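Local coordinates for protein CsuE (Acinetobacter baumannii, PDB 6FJY), which is probably the tip adhesin of Csu pili, archaic chaperone-usher fibres that mediate attachment of the bacterium to surfaces during biofilm formation, at residues N69-D74 / Y107-A112. Residues are numbered along the deposited sequence; the frame is centred on the assembly and turned at random.
Sequences NAIILD and YIRLPA
Ala-70 sets its small CB in the corner formed by two branches of the facing strand: Leu-110 CD2 lies 3.5 Å from Ala-70 CB, and Ile-108 CG1 approaches the same methyl. Ile-108 extends CG1 anti to its backbone N (chi1 176°), which lets CG1 touch both Ala-70 CB and Ile-72 CD1, the latter at 3.8 Å, the isoleucines slanting across each other as a non-hydrogen-bonded pair. The small Ala-70 leaves a low place in the 69-74 surface, occupied by Ile-108 CG1 and CD1 and by Leu-110 CD2. On the face of Ile-71, Leu-73, Tyr-107 and Arg-109, the forked end of Leu-73 receives the tip of Arg-109: Leu-73 CD2 sits 3.5 Å from Arg-109 NH2, while Leu-73 CD1 lies over one guanidinium face, offset toward its rim. The bend at chi3 (-55°) turns the arginine back along the strand to reach this leucine. Between the two faces, Ile-71 and Arg-109 exchange two backbone hydrogen bonds, the nearly straight one running from Ile-71 N to Arg-109 O (2.8 Å); Leu-73 and Tyr-107 form the second hydrogen-bonded pair, flanking Ile-72/Ile-108. These antiparallel strands belong to a three-stranded sheet, with 103-110 central and 71-73 and 24-31 outermost within this chain. On the face of Ile-72 and Ile-108, Phe-59 of strand 59-60 touches Ala-70 and Ile-108, and Ile-175 of strand 167-189 packs on Ile-108 and Leu-110, joining this small sheet to the larger mixed one.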
loop_
_atom_site.group_PDB
_atom_site.type_symbol
_atom_site.label_atom_id
_atom_site.label_comp_id
_atom_site.label_asym_id
_atom_site.label_seq_id
_atom_site.Cartn_x
_atom_site.Cartn_y
_atom_site.Cartn_z
ATOM N N ASN B 69 8.916 -8.957 -15.151
ATOM C CA ASN B 69 8.485 -9.679 -16.334
ATOM C C ASN B 69 7.067 -10.191 -16.121
ATOM O O ASN B 69 6.707 -10.626 -15.023
ATOM C CB ASN B 69 9.442 -10.831 -16.651
ATOM C CG ASN B 69 10.801 -10.337 -17.115
ATOM O OD1 ASN B 69 11.014 -10.083 -18.304
ATOM N ND2 ASN B 69 11.724 -10.180 -16.170
ATOM N N ALA B 70 6.260 -10.131 -17.170
ATOM C CA ALA B 70 4.865 -10.514 -17.074
ATOM C C ALA B 70 4.493 -11.391 -18.253
ATOM O O ALA B 70 5.118 -11.351 -19.316
ATOM C CB ALA B 70 3.945 -9.287 -17.029
ATOM N N ILE B 71 3.461 -12.194 -18.034
ATOM C CA ILE B 71 2.834 -13.003 -19.065
ATOM C C ILE B 71 1.522 -12.320 -19.422
ATOM O O ILE B 71 0.769 -11.920 -18.528
ATOM C CB ILE B 71 2.587 -14.441 -18.572
ATOM C CG1 ILE B 71 3.862 -15.059 -17.985
ATOM C CG2 ILE B 71 1.999 -15.294 -19.682
ATOM C CD1 ILE B 71 4.895 -15.448 -19.019
ATOM N N ILE B 72 1.240 -12.199 -20.718
ATOM C CA ILE B 72 -0.014 -11.629 -21.202
ATOM C C ILE B 72 -0.805 -12.712 -21.923
ATOM O O ILE B 72 -0.251 -13.438 -22.753
ATOM C CB ILE B 72 0.227 -10.425 -22.131
ATOM C CG1 ILE B 72 1.171 -9.420 -21.484
ATOM C CG2 ILE B 72 -1.099 -9.772 -22.471
ATOM C CD1 ILE B 72 0.743 -8.994 -20.094
ATOM N N LEU B 73 -2.104 -12.795 -21.628
ATOM C CA LEU B 73 -2.990 -13.816 -22.172
ATOM C C LEU B 73 -4.279 -13.173 -22.669
ATOM O O LEU B 73 -4.618 -12.055 -22.283
ATOM C CB LEU B 73 -3.266 -14.909 -21.129
ATOM C CG LEU B 73 -2.028 -15.564 -20.502
ATOM C CD1 LEU B 73 -1.649 -14.875 -19.208
ATOM C CD2 LEU B 73 -2.216 -17.058 -20.272
ATOM N N ASP B 74 -5.032 -13.927 -23.484
ATOM C CA ASP B 74 -5.951 -13.365 -24.469
ATOM C C ASP B 74 -7.436 -13.602 -24.216
ATOM O O ASP B 74 -8.223 -13.430 -25.156
ATOM C CB ASP B 74 -5.621 -13.906 -25.860
ATOM C CG ASP B 74 -5.891 -15.402 -26.003
ATOM O OD1 ASP B 74 -6.539 -16.027 -25.131
ATOM O OD2 ASP B 74 -5.411 -15.957 -27.009
ATOM N N TYR B 107 -5.379 -10.745 -19.898
ATOM C CA TYR B 107 -4.923 -11.040 -18.556
ATOM C C TYR B 107 -3.436 -10.775 -18.478
ATOM O O TYR B 107 -2.708 -10.940 -19.458
ATOM C CB TYR B 107 -5.252 -12.482 -18.162
ATOM C CG TYR B 107 -6.743 -12.733 -18.169
ATOM C CD1 TYR B 107 -7.533 -12.362 -17.087
ATOM C CD2 TYR B 107 -7.371 -13.307 -19.265
ATOM C CE1 TYR B 107 -8.913 -12.570 -17.091
ATOM C CE2 TYR B 107 -8.747 -13.522 -19.273
ATOM C CZ TYR B 107 -9.507 -13.154 -18.192
ATOM O OH TYR B 107 -10.861 -13.381 -18.229
ATOM N N ILE B 108 -3.002 -10.340 -17.310
ATOM C CA ILE B 108 -1.592 -10.189 -17.010
ATOM C C ILE B 108 -1.305 -11.093 -15.823
ATOM O O ILE B 108 -2.130 -11.221 -14.913
ATOM C CB ILE B 108 -1.221 -8.715 -16.727
ATOM C CG1 ILE B 108 0.243 -8.563 -16.319
ATOM C CG2 ILE B 108 -2.147 -8.108 -15.677
ATOM C CD1 ILE B 108 0.732 -7.127 -16.384
ATOM N N ARG B 109 -0.164 -11.765 -15.867
ATOM C CA ARG B 109 0.236 -12.659 -14.798
ATOM C C ARG B 109 1.710 -12.419 -14.519
ATOM O O ARG B 109 2.520 -12.344 -15.448
ATOM C CB ARG B 109 -0.035 -14.118 -15.181
ATOM C CG ARG B 109 0.613 -15.153 -14.300
ATOM C CD ARG B 109 0.711 -16.469 -15.063
ATOM N NE ARG B 109 -0.590 -16.893 -15.570
ATOM C CZ ARG B 109 -0.753 -17.754 -16.568
ATOM N NH1 ARG B 109 0.310 -18.274 -17.164
ATOM N NH2 ARG B 109 -1.973 -18.098 -16.966
ATOM N N LEU B 110 2.044 -12.263 -13.241
ATOM C CA LEU B 110 3.417 -12.123 -12.799
ATOM C C LEU B 110 3.826 -13.393 -12.076
ATOM O O LEU B 110 3.223 -13.748 -11.052
ATOM C CB LEU B 110 3.582 -10.910 -11.889
ATOM C CG LEU B 110 2.954 -9.607 -12.381
ATOM C CD1 LEU B 110 2.923 -8.546 -11.273
ATOM C CD2 LEU B 110 3.735 -9.108 -13.563
ATOM N N PRO B 111 4.820 -14.097 -12.570
ATOM C CA PRO B 111 5.263 -15.320 -11.895
ATOM C C PRO B 111 6.335 -15.084 -10.854
ATOM O O PRO B 111 6.721 -13.949 -10.558
ATOM C CB PRO B 111 5.837 -16.153 -13.046
ATOM C CG PRO B 111 6.424 -15.108 -13.952
ATOM C CD PRO B 111 5.464 -13.935 -13.889
ATOM N N ALA B 112 6.795 -16.202 -10.299
ATOM C CA ALA B 112 8.144 -16.375 -9.788
ATOM C C ALA B 112 8.405 -15.627 -8.500
ATOM O O ALA B 112 7.480 -15.194 -7.810
ATOM C CB ALA B 112 9.172 -15.949 -10.851
#